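Local structure of jacalin-related lectin Calsepa (Calystegia sepium, 1OUW) at residues B[21-27]-B[130-134]; B[42-46]-B[140-145]; B[80-86]-B[102-108]. The protein binds mannose and glucose, with a marked preference for their methylated derivatives, and recognises N-linked high-mannose glycans as a homodimeric jacalin-related lectin. All blocks are in the same frame, centred on the assembly; numbering follows the deposited sequence. Where two conformers were deposited one is given.

Beta-prism domains are held together within and between their sheets, and Calsepa illustrates both. From the N terminus, residues 21-27 take in the end of strand 17-22 and the loop after it, and residues 42-46 follow in strand 40-49. The hairpin of strands 82-92 and 95-105 closes a short loop in contact 3, nested inside those of contacts 1 and 2, which close in turn when 130-134 pairs with 21-27 and 140-145 packs on 42-46, and which cross. Contacts 1 and 3 each lie within a different sheet, whereas contact 2 joins strand 40-49 of the remaining sheet to strand 142-151 of the sheet of contact 1. In the core, Phe46 touches Phe134 and Phe103, and Ile145 reaches Ile85.

Contact 1 (B[21-27]-B[130-134]); sequences FRPVNKI and EIVGF. With IMD (imidazole), chain M.
A fully extended glycine marks this pairing: Gly133 CA (phi/psi -179/179) lies 4.0 Å from Arg22 CA, where a beta carbon would hit Phe21 O and Arg22 CA. Beside it, Phe21 and Phe134 form an antiparallel hydrogen-bonded pair (CA-CA 5.4 Å; Phe21 N to Phe134 O 2.8 Å, Phe134 N to Phe21 O 2.9 Å). Strand 17-22 ends at Arg22; the chain loops out through Val24 and Asn25 and returns at Ile27, whose CD1 packs 4.0 Å from Phe134 CD2, while Val132 is not extended (-117/1). Strand 17-22 is outermost in its beta-prism sheet within the chain, but the sheet runs on into the second subunit, whose strand pairs antiparallel with Phe21 and Arg22. An imidazole, probably from the crystallisation liquor, lies between loop and Glu130, its N3 giving Glu130 OE2 a weak hydrogen bond (3.0 Å). Water 1 sits between Asn25 O (2.9 Å) and Val132 O (2.7 Å), within donating distance of both. Arg22 (chi1 t) braces its own loop (NH2 to Pro23 O 2.8 Å), lays a guanidinium face on Val132 (NE to CG2 3.4 Å) and meets Asp5 in a salt bridge; beyond the strand pair, the water supplies the polar link.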
loop_
_atom_site.group_PDB
_atom_site.type_symbol
_atom_site.label_atom_id
_atom_site.label_comp_id
_atom_site.label_asym_id
_atom_site.label_seq_id
_atom_site.Cartn_x
_atom_site.Cartn_y
_atom_site.Cartn_z
ATOM N N PHE B 21 -2.550 0.105 -1.486
ATOM C CA PHE B 21 -2.317 0.472 -0.096
ATOM C C PHE B 21 -3.322 -0.187 0.821
ATOM O O PHE B 21 -4.468 0.232 0.902
ATOM C CB PHE B 21 -2.399 1.982 0.042
ATOM C CG PHE B 21 -2.055 2.514 1.412
ATOM C CD1 PHE B 21 -0.722 2.512 1.847
ATOM C CD2 PHE B 21 -3.022 3.081 2.226
ATOM C CE1 PHE B 21 -0.389 3.051 3.093
ATOM C CE2 PHE B 21 -2.687 3.630 3.447
ATOM C CZ PHE B 21 -1.374 3.616 3.892
ATOM N N ARG B 22 -2.839 -1.185 1.555
ATOM C CA ARG B 22 -3.617 -1.855 2.589
ATOM C C ARG B 22 -2.724 -1.905 3.832
ATOM O O ARG B 22 -1.880 -2.794 3.973
ATOM C CB ARG B 22 -4.053 -3.252 2.127
ATOM C CG ARG B 22 -5.170 -3.878 2.935
ATOM C CD ARG B 22 -4.885 -4.081 4.395
ATOM N NE ARG B 22 -5.756 -5.077 4.975
ATOM C CZ ARG B 22 -5.899 -5.315 6.262
ATOM N NH1 ARG B 22 -6.639 -6.341 6.651
ATOM N NH2 ARG B 22 -5.346 -4.547 7.168
ATOM N N PRO B 23 -2.876 -0.920 4.723
ATOM C CA PRO B 23 -2.051 -0.877 5.922
ATOM C C PRO B 23 -2.624 -1.815 6.974
ATOM O O PRO B 23 -3.803 -2.198 6.899
ATOM C CB PRO B 23 -2.149 0.586 6.335
ATOM C CG PRO B 23 -3.541 1.005 5.906
ATOM C CD PRO B 23 -3.845 0.196 4.671
ATOM N N VAL B 24 -1.799 -2.195 7.930
ATOM C CA VAL B 24 -2.184 -3.190 8.920
ATOM C C VAL B 24 -3.267 -2.644 9.843
ATOM O O VAL B 24 -4.215 -3.368 10.157
ATOM C CB VAL B 24 -0.974 -3.647 9.741
ATOM C CG1 VAL B 24 -1.408 -4.552 10.880
ATOM C CG2 VAL B 24 0.059 -4.302 8.831
ATOM N N ASN B 25 -3.152 -1.380 10.221
ATOM C CA ASN B 25 -4.162 -0.742 11.067
ATOM C C ASN B 25 -5.079 0.122 10.226
ATOM O O ASN B 25 -4.949 0.192 9.007
ATOM C CB ASN B 25 -3.480 0.033 12.186
ATOM C CG ASN B 25 -2.591 -0.859 13.040
ATOM O OD1 ASN B 25 -3.078 -1.727 13.738
ATOM N ND2 ASN B 25 -1.285 -0.655 12.951
ATOM N N LYS B 26 -6.090 0.677 10.870
ATOM C CA LYS B 26 -7.161 1.362 10.170
ATOM C C LYS B 26 -6.720 2.660 9.486
ATOM O O LYS B 26 -6.007 3.500 10.071
ATOM C CB LYS B 26 -8.267 1.675 11.170
ATOM C CG LYS B 26 -9.580 2.067 10.526
ATOM C CD LYS B 26 -10.628 2.479 11.567
ATOM C CE LYS B 26 -10.391 3.868 12.036
ATOM N NZ LYS B 26 -11.299 4.269 13.184
ATOM N N ILE B 27 -7.195 2.877 8.283
ATOM C CA ILE B 27 -7.095 4.175 7.614
ATOM C C ILE B 27 -8.005 5.138 8.371
ATOM O O ILE B 27 -9.223 4.960 8.455
ATOM C CB ILE B 27 -7.498 4.065 6.132
ATOM C CG1 ILE B 27 -6.433 3.262 5.376
ATOM C CG2 ILE B 27 -7.652 5.458 5.512
ATOM C CD1 ILE B 27 -6.811 2.753 3.970
ATOM N N GLU B 130 -15.767 -4.558 5.933
ATOM C CA GLU B 130 -14.987 -3.356 6.162
ATOM C C GLU B 130 -14.053 -3.178 4.979
ATOM O O GLU B 130 -13.395 -4.117 4.577
ATOM C CB GLU B 130 -14.173 -3.506 7.446
ATOM C CG GLU B 130 -13.253 -2.338 7.732
ATOM C CD GLU B 130 -12.473 -2.477 9.031
ATOM O OE1 GLU B 130 -12.498 -3.575 9.650
ATOM O OE2 GLU B 130 -11.798 -1.504 9.434
ATOM N N ILE B 131 -13.942 -1.955 4.468
ATOM C CA ILE B 131 -12.871 -1.627 3.537
ATOM C C ILE B 131 -11.634 -1.381 4.372
ATOM O O ILE B 131 -11.614 -0.515 5.257
ATOM C CB ILE B 131 -13.191 -0.387 2.697
ATOM C CG1 ILE B 131 -14.353 -0.656 1.749
ATOM C CG2 ILE B 131 -11.954 0.095 1.946
ATOM C CD1 ILE B 131 -14.813 0.594 1.022
ATOM N N VAL B 132 -10.570 -2.111 4.066
ATOM C CA VAL B 132 -9.327 -2.106 4.816
ATOM C C VAL B 132 -8.145 -1.598 3.977
ATOM O O VAL B 132 -7.032 -1.507 4.469
ATOM C CB VAL B 132 -9.014 -3.497 5.412
ATOM C CG1 VAL B 132 -9.955 -3.789 6.559
ATOM C CG2 VAL B 132 -9.107 -4.598 4.390
ATOM N N GLY B 133 -8.408 -1.228 2.732
ATOM C CA GLY B 133 -7.383 -0.626 1.901
ATOM C C GLY B 133 -7.964 -0.298 0.547
ATOM O O GLY B 133 -9.122 -0.571 0.265
ATOM N N PHE B 134 -7.122 0.284 -0.290
ATOM C CA PHE B 134 -7.491 0.714 -1.628
ATOM C C PHE B 134 -6.413 0.298 -2.633
ATOM O O PHE B 134 -5.266 0.027 -2.276
ATOM C CB PHE B 134 -7.660 2.229 -1.658
ATOM C CG PHE B 134 -8.796 2.727 -0.820
ATOM C CD1 PHE B 134 -10.078 2.711 -1.296
ATOM C CD2 PHE B 134 -8.569 3.235 0.430
ATOM C CE1 PHE B 134 -11.129 3.171 -0.504
ATOM C CE2 PHE B 134 -9.636 3.682 1.217
ATOM C CZ PHE B 134 -10.890 3.666 0.724
HETATM N N1 IMD M . -7.387 -2.575 10.012
HETATM C C2 IMD M . -8.619 -2.054 9.819
HETATM N N3 IMD M . -9.273 -2.020 11.006
HETATM C C4 IMD M . -8.438 -2.507 11.957
HETATM C C5 IMD M . -7.252 -2.861 11.327
HETATM O O HOH W 1 -6.767 -1.224 7.167
#

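Contact 2 (B[42-46]-B[140-145]); sequences IALTF and YYVDAI. With EDO (1,2-ethanediol), chain I.
Ile42 packs against the Tyr141 ring, CG2 to CD2 3.3 Å in the conformer given; Ile42 is chi1 p, Tyr141 chi1 m, CA-CA 4.4 Å. Alongside, Tyr141 CA makes a CA-H...O contact with Ile42 O at 3.5 Å. From there the two segments separate: strands 42-46 and 142-145 run at 44° with axes 7.7 Å apart at closest, and side chains fill the gap. Val142 (chi1 t) sets CG2 4.3 Å from Leu44 CG. Ile145 CD1 lies 3.8 Å from Leu44 CD1 and, near the ring plane, 4.1 Å from Phe46 CZ. Side chains from two of the three sheets thus meet inside the jacalin-type beta-prism, where Phe46 also stacks on Phe134. Each strand carries a classic beta bulge, Ile42-Ala43 facing Ser33 and Asp143-Ala144 facing Arg137. Residues 139-143 form the N-glycan-binding region; here 1,2-ethanediol, probably from the crystallisation liquor, accepts hydrogen bonds from Tyr140 N (O1, 2.9 Å) and Tyr141 N (O2, 2.8 Å), and O2 donates to Asp143 OD1 at 2.8 Å.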
loop_
_atom_site.group_PDB
_atom_site.type_symbol
_atom_site.label_atom_id
_atom_site.label_comp_id
_atom_site.label_asym_id
_atom_site.label_seq_id
_atom_site.Cartn_x
_atom_site.Cartn_y
_atom_site.Cartn_z
ATOM N N ILE B 42 -7.538 15.448 -8.298
ATOM C CA ILE B 42 -6.356 14.984 -9.003
ATOM C C ILE B 42 -5.485 14.040 -8.175
ATOM O O ILE B 42 -4.648 13.357 -8.750
ATOM C CB ILE B 42 -5.512 16.136 -9.603
ATOM C CG1 ILE B 42 -4.946 17.030 -8.521
ATOM C CG2 ILE B 42 -6.350 16.928 -10.614
ATOM C CD1 ILE B 42 -3.902 18.072 -9.021
ATOM N N ALA B 43 -5.658 14.003 -6.856
ATOM C CA ALA B 43 -4.875 13.074 -6.033
ATOM C C ALA B 43 -5.700 12.675 -4.809
ATOM O O ALA B 43 -6.583 13.423 -4.379
ATOM C CB ALA B 43 -3.533 13.699 -5.614
ATOM N N LEU B 44 -5.345 11.520 -4.240
ATOM C CA LEU B 44 -5.905 10.993 -2.994
ATOM C C LEU B 44 -4.763 10.591 -2.082
ATOM O O LEU B 44 -3.788 10.002 -2.527
ATOM C CB LEU B 44 -6.781 9.756 -3.251
ATOM C CG LEU B 44 -7.991 10.016 -4.131
ATOM C CD1 LEU B 44 -8.618 8.713 -4.556
ATOM C CD2 LEU B 44 -9.000 10.927 -3.438
ATOM N N THR B 45 -4.872 10.941 -0.809
ATOM C CA THR B 45 -3.938 10.503 0.197
ATOM C C THR B 45 -4.686 9.685 1.213
ATOM O O THR B 45 -5.750 10.107 1.678
ATOM C CB THR B 45 -3.325 11.701 0.873
ATOM O OG1 THR B 45 -2.612 12.504 -0.090
ATOM C CG2 THR B 45 -2.313 11.245 1.956
ATOM N N PHE B 46 -4.177 8.502 1.530
ATOM C CA PHE B 46 -4.738 7.659 2.591
ATOM C C PHE B 46 -3.689 7.479 3.648
ATOM O O PHE B 46 -2.537 7.176 3.335
ATOM C CB PHE B 46 -5.102 6.270 2.049
ATOM C CG PHE B 46 -6.003 6.300 0.838
ATOM C CD1 PHE B 46 -7.342 6.602 0.982
ATOM C CD2 PHE B 46 -5.512 6.086 -0.427
ATOM C CE1 PHE B 46 -8.182 6.636 -0.127
ATOM C CE2 PHE B 46 -6.347 6.148 -1.516
ATOM C CZ PHE B 46 -7.674 6.431 -1.350
ATOM N N TYR B 140 -0.979 11.539 -13.542
ATOM C CA TYR B 140 -1.246 12.923 -13.207
ATOM C C TYR B 140 -2.538 13.030 -12.405
ATOM O O TYR B 140 -2.675 13.897 -11.554
ATOM C CB TYR B 140 -1.344 13.779 -14.460
ATOM C CG TYR B 140 -0.016 14.057 -15.155
ATOM C CD1 TYR B 140 1.134 13.329 -14.879
ATOM C CD2 TYR B 140 0.076 15.069 -16.086
ATOM C CE1 TYR B 140 2.329 13.604 -15.519
ATOM C CE2 TYR B 140 1.245 15.343 -16.718
ATOM C CZ TYR B 140 2.376 14.601 -16.452
ATOM O OH TYR B 140 3.581 14.886 -17.096
ATOM N N TYR B 141 -3.483 12.134 -12.681
ATOM C CA TYR B 141 -4.797 12.134 -12.035
ATOM C C TYR B 141 -5.084 10.734 -11.511
ATOM O O TYR B 141 -4.192 9.899 -11.464
ATOM C CB TYR B 141 -5.878 12.608 -13.006
ATOM C CG TYR B 141 -5.429 13.855 -13.693
ATOM C CD1 TYR B 141 -5.222 13.890 -15.063
ATOM C CD2 TYR B 141 -5.102 14.971 -12.946
ATOM C CE1 TYR B 141 -4.761 15.039 -15.675
ATOM C CE2 TYR B 141 -4.642 16.118 -13.539
ATOM C CZ TYR B 141 -4.463 16.148 -14.900
ATOM O OH TYR B 141 -3.991 17.293 -15.488
ATOM N N VAL B 142 -6.288 10.481 -11.026
ATOM C CA VAL B 142 -6.627 9.141 -10.544
ATOM C C VAL B 142 -7.399 8.447 -11.648
ATOM O O VAL B 142 -8.490 8.875 -12.021
ATOM C CB VAL B 142 -7.421 9.190 -9.239
ATOM C CG1 VAL B 142 -7.802 7.774 -8.804
ATOM C CG2 VAL B 142 -6.608 9.924 -8.160
ATOM N N ASP B 143 -6.841 7.366 -12.187
ATOM C CA ASP B 143 -7.393 6.661 -13.328
ATOM C C ASP B 143 -8.350 5.550 -12.940
ATOM O O ASP B 143 -9.222 5.207 -13.735
ATOM C CB ASP B 143 -6.274 6.077 -14.165
ATOM C CG ASP B 143 -5.412 7.122 -14.797
ATOM O OD1 ASP B 143 -4.411 7.492 -14.169
ATOM O OD2 ASP B 143 -5.624 7.585 -15.952
ATOM N N ALA B 144 -8.174 4.969 -11.757
ATOM C CA ALA B 144 -9.022 3.883 -11.302
ATOM C C ALA B 144 -8.872 3.731 -9.805
ATOM O O ALA B 144 -7.838 4.083 -9.252
ATOM C CB ALA B 144 -8.643 2.596 -11.961
ATOM N N ILE B 145 -9.912 3.220 -9.167
ATOM C CA ILE B 145 -9.847 2.888 -7.758
ATOM C C ILE B 145 -10.757 1.737 -7.421
ATOM O O ILE B 145 -11.853 1.589 -7.976
ATOM C CB ILE B 145 -10.191 4.134 -6.893
ATOM C CG1 ILE B 145 -9.987 3.866 -5.392
ATOM C CG2 ILE B 145 -11.640 4.653 -7.189
ATOM C CD1 ILE B 145 -9.856 5.141 -4.539
HETATM C C1 EDO I . -2.519 9.757 -16.723
HETATM O O1 EDO I . -1.406 10.512 -16.274
HETATM C C2 EDO I . -3.749 10.290 -16.040
HETATM O O2 EDO I . -3.573 10.091 -14.663
#

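Contact 3 (B[80-86]-B[102-108])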
loop_
_atom_site.group_PDB
_atom_site.type_symbol
_atom_site.label_atom_id
_atom_site.label_comp_id
_atom_site.label_asym_id
_atom_site.label_seq_id
_atom_site.Cartn_x
_atom_site.Cartn_y
_atom_site.Cartn_z
ATOM N N GLU B 80 -15.513 4.628 13.951
ATOM C CA GLU B 80 -15.936 4.736 12.559
ATOM C C GLU B 80 -14.970 3.945 11.654
ATOM O O GLU B 80 -13.764 3.904 11.921
ATOM C CB GLU B 80 -15.921 6.214 12.140
ATOM C CG GLU B 80 -16.620 6.482 10.827
ATOM C CD GLU B 80 -16.743 7.938 10.476
ATOM O OE1 GLU B 80 -16.074 8.787 11.105
ATOM O OE2 GLU B 80 -17.517 8.239 9.545
ATOM N N TYR B 81 -15.488 3.296 10.606
ATOM C CA TYR B 81 -14.624 2.614 9.653
ATOM C C TYR B 81 -15.269 2.630 8.278
ATOM O O TYR B 81 -16.480 2.634 8.155
ATOM C CB TYR B 81 -14.326 1.182 10.130
ATOM C CG TYR B 81 -15.544 0.298 10.324
ATOM C CD1 TYR B 81 -16.200 0.215 11.548
ATOM C CD2 TYR B 81 -16.019 -0.464 9.288
ATOM C CE1 TYR B 81 -17.313 -0.619 11.700
ATOM C CE2 TYR B 81 -17.109 -1.303 9.434
ATOM C CZ TYR B 81 -17.755 -1.361 10.625
ATOM O OH TYR B 81 -18.848 -2.205 10.732
ATOM N N LEU B 82 -14.424 2.624 7.263
ATOM C CA LEU B 82 -14.866 2.580 5.868
ATOM C C LEU B 82 -15.631 1.317 5.508
ATOM O O LEU B 82 -15.225 0.207 5.867
ATOM C CB LEU B 82 -13.648 2.725 4.965
ATOM C CG LEU B 82 -12.964 4.075 5.023
ATOM C CD1 LEU B 82 -11.504 3.965 4.575
ATOM C CD2 LEU B 82 -13.717 5.087 4.154
ATOM N N THR B 83 -16.725 1.486 4.771
ATOM C CA THR B 83 -17.554 0.381 4.296
ATOM C C THR B 83 -17.873 0.442 2.817
ATOM O O THR B 83 -18.229 -0.593 2.232
ATOM C CB THR B 83 -18.886 0.321 5.073
ATOM O OG1 THR B 83 -19.549 1.587 4.972
ATOM C CG2 THR B 83 -18.644 0.099 6.551
ATOM N N GLY B 84 -17.822 1.616 2.190
ATOM C CA GLY B 84 -18.118 1.724 0.776
ATOM C C GLY B 84 -17.474 2.921 0.108
ATOM O O GLY B 84 -17.097 3.894 0.788
ATOM N N ILE B 85 -17.312 2.856 -1.215
ATOM C CA ILE B 85 -17.012 4.043 -2.005
ATOM C C ILE B 85 -17.933 4.075 -3.225
ATOM O O ILE B 85 -18.474 3.057 -3.662
ATOM C CB ILE B 85 -15.528 4.142 -2.456
ATOM C CG1 ILE B 85 -15.106 2.966 -3.308
ATOM C CG2 ILE B 85 -14.614 4.268 -1.267
ATOM C CD1 ILE B 85 -13.758 3.178 -3.963
ATOM N N SER B 86 -18.097 5.273 -3.751
ATOM C CA SER B 86 -18.836 5.520 -4.969
ATOM C C SER B 86 -18.296 6.793 -5.596
ATOM O O SER B 86 -17.552 7.540 -4.978
ATOM C CB SER B 86 -20.343 5.608 -4.669
ATOM O OG SER B 86 -20.628 6.671 -3.762
ATOM N N THR B 102 -17.053 9.535 -3.102
ATOM C CA THR B 102 -17.678 9.543 -1.793
ATOM C C THR B 102 -17.115 8.365 -0.997
ATOM O O THR B 102 -16.986 7.275 -1.532
ATOM C CB THR B 102 -19.206 9.436 -1.953
ATOM O OG1 THR B 102 -19.695 10.670 -2.504
ATOM C CG2 THR B 102 -19.913 9.263 -0.635
ATOM N N PHE B 103 -16.791 8.605 0.271
ATOM C CA PHE B 103 -16.272 7.583 1.189
ATOM C C PHE B 103 -17.336 7.334 2.241
ATOM O O PHE B 103 -17.612 8.215 3.055
ATOM C CB PHE B 103 -14.968 8.055 1.835
ATOM C CG PHE B 103 -13.832 8.219 0.845
ATOM C CD1 PHE B 103 -13.140 7.109 0.370
ATOM C CD2 PHE B 103 -13.512 9.464 0.333
ATOM C CE1 PHE B 103 -12.122 7.257 -0.547
ATOM C CE2 PHE B 103 -12.488 9.602 -0.574
ATOM C CZ PHE B 103 -11.806 8.502 -1.026
ATOM N N THR B 104 -17.977 6.178 2.180
ATOM C CA THR B 104 -19.009 5.809 3.132
ATOM C C THR B 104 -18.429 4.952 4.240
ATOM O O THR B 104 -17.581 4.089 4.020
ATOM C CB THR B 104 -20.132 5.062 2.405
ATOM O OG1 THR B 104 -20.702 5.960 1.436
ATOM C CG2 THR B 104 -21.258 4.691 3.341
ATOM N N THR B 105 -18.845 5.239 5.457
ATOM C CA THR B 105 -18.460 4.458 6.621
ATOM C C THR B 105 -19.679 3.832 7.260
ATOM O O THR B 105 -20.817 4.026 6.814
ATOM C CB THR B 105 -17.786 5.367 7.663
ATOM O OG1 THR B 105 -18.741 6.300 8.207
ATOM C CG2 THR B 105 -16.652 6.184 7.051
ATOM N N ASN B 106 -19.432 3.114 8.348
ATOM C CA ASN B 106 -20.513 2.578 9.158
ATOM C C ASN B 106 -21.425 3.663 9.716
ATOM O O ASN B 106 -22.537 3.361 10.152
ATOM C CB ASN B 106 -19.967 1.709 10.310
ATOM C CG ASN B 106 -19.125 2.487 11.287
ATOM O OD1 ASN B 106 -18.320 3.330 10.894
ATOM N ND2 ASN B 106 -19.279 2.182 12.588
ATOM N N LEU B 107 -20.950 4.905 9.753
ATOM C CA LEU B 107 -21.734 6.002 10.321
ATOM C C LEU B 107 -22.398 6.921 9.311
ATOM O O LEU B 107 -23.514 7.396 9.554
ATOM C CB LEU B 107 -20.868 6.848 11.254
ATOM C CG LEU B 107 -20.181 6.097 12.399
ATOM C CD1 LEU B 107 -19.420 7.076 13.298
ATOM C CD2 LEU B 107 -21.205 5.333 13.187
ATOM N N LYS B 108 -21.745 7.191 8.195
ATOM C CA LYS B 108 -22.261 8.195 7.246
ATOM C C LYS B 108 -21.492 8.169 5.946
ATOM O O LYS B 108 -20.392 7.612 5.861
ATOM C CB LYS B 108 -22.160 9.599 7.858
ATOM C CG LYS B 108 -20.735 10.094 8.088
ATOM C CD LYS B 108 -20.706 11.210 9.135
ATOM C CE LYS B 108 -20.786 10.633 10.548
ATOM N NZ LYS B 108 -21.095 11.683 11.555
HETATM O O HOH W 2 -22.114 1.160 6.054
#
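Backbone hydrogen bonds set the antiparallel register. Ser86 pairs with Thr102 (Thr102 N to Ser86 O 2.8 Å, Ser86 N to Thr102 O 3.2 Å), and Thr104 N donates to Gly84 O at 2.8 Å. Thr104 O then receives both Thr83 N (2.8 Å) and Gly84 N (3.1 Å), a classic beta bulge that shifts the register by one, bringing Leu82 opposite Thr105. Beyond it, side chains join in: Asn106 accepts from Tyr81 N through OD1 (2.8 Å) and its N donates to Tyr81 O (3.0 Å). Thr105 OG1 donates to Glu80 OE2 (2.7 Å), which is also hydrogen-bonded to His110, while accepting from Leu107 N (3.0 Å) and Lys108 N (3.1 Å), an ST motif. Apolar contacts are fewer: Ile85 CG2 meets Phe103 CD1 at 3.6 Å, and Leu82 CD2 meets Phe103 CB at 4.0 Å. A CH-pi contact sets Asn106 CB over the Tyr81 ring face, 4.0 Å from its centroid. These features mark the open end of a bulged hairpin in one beta-prism sheet.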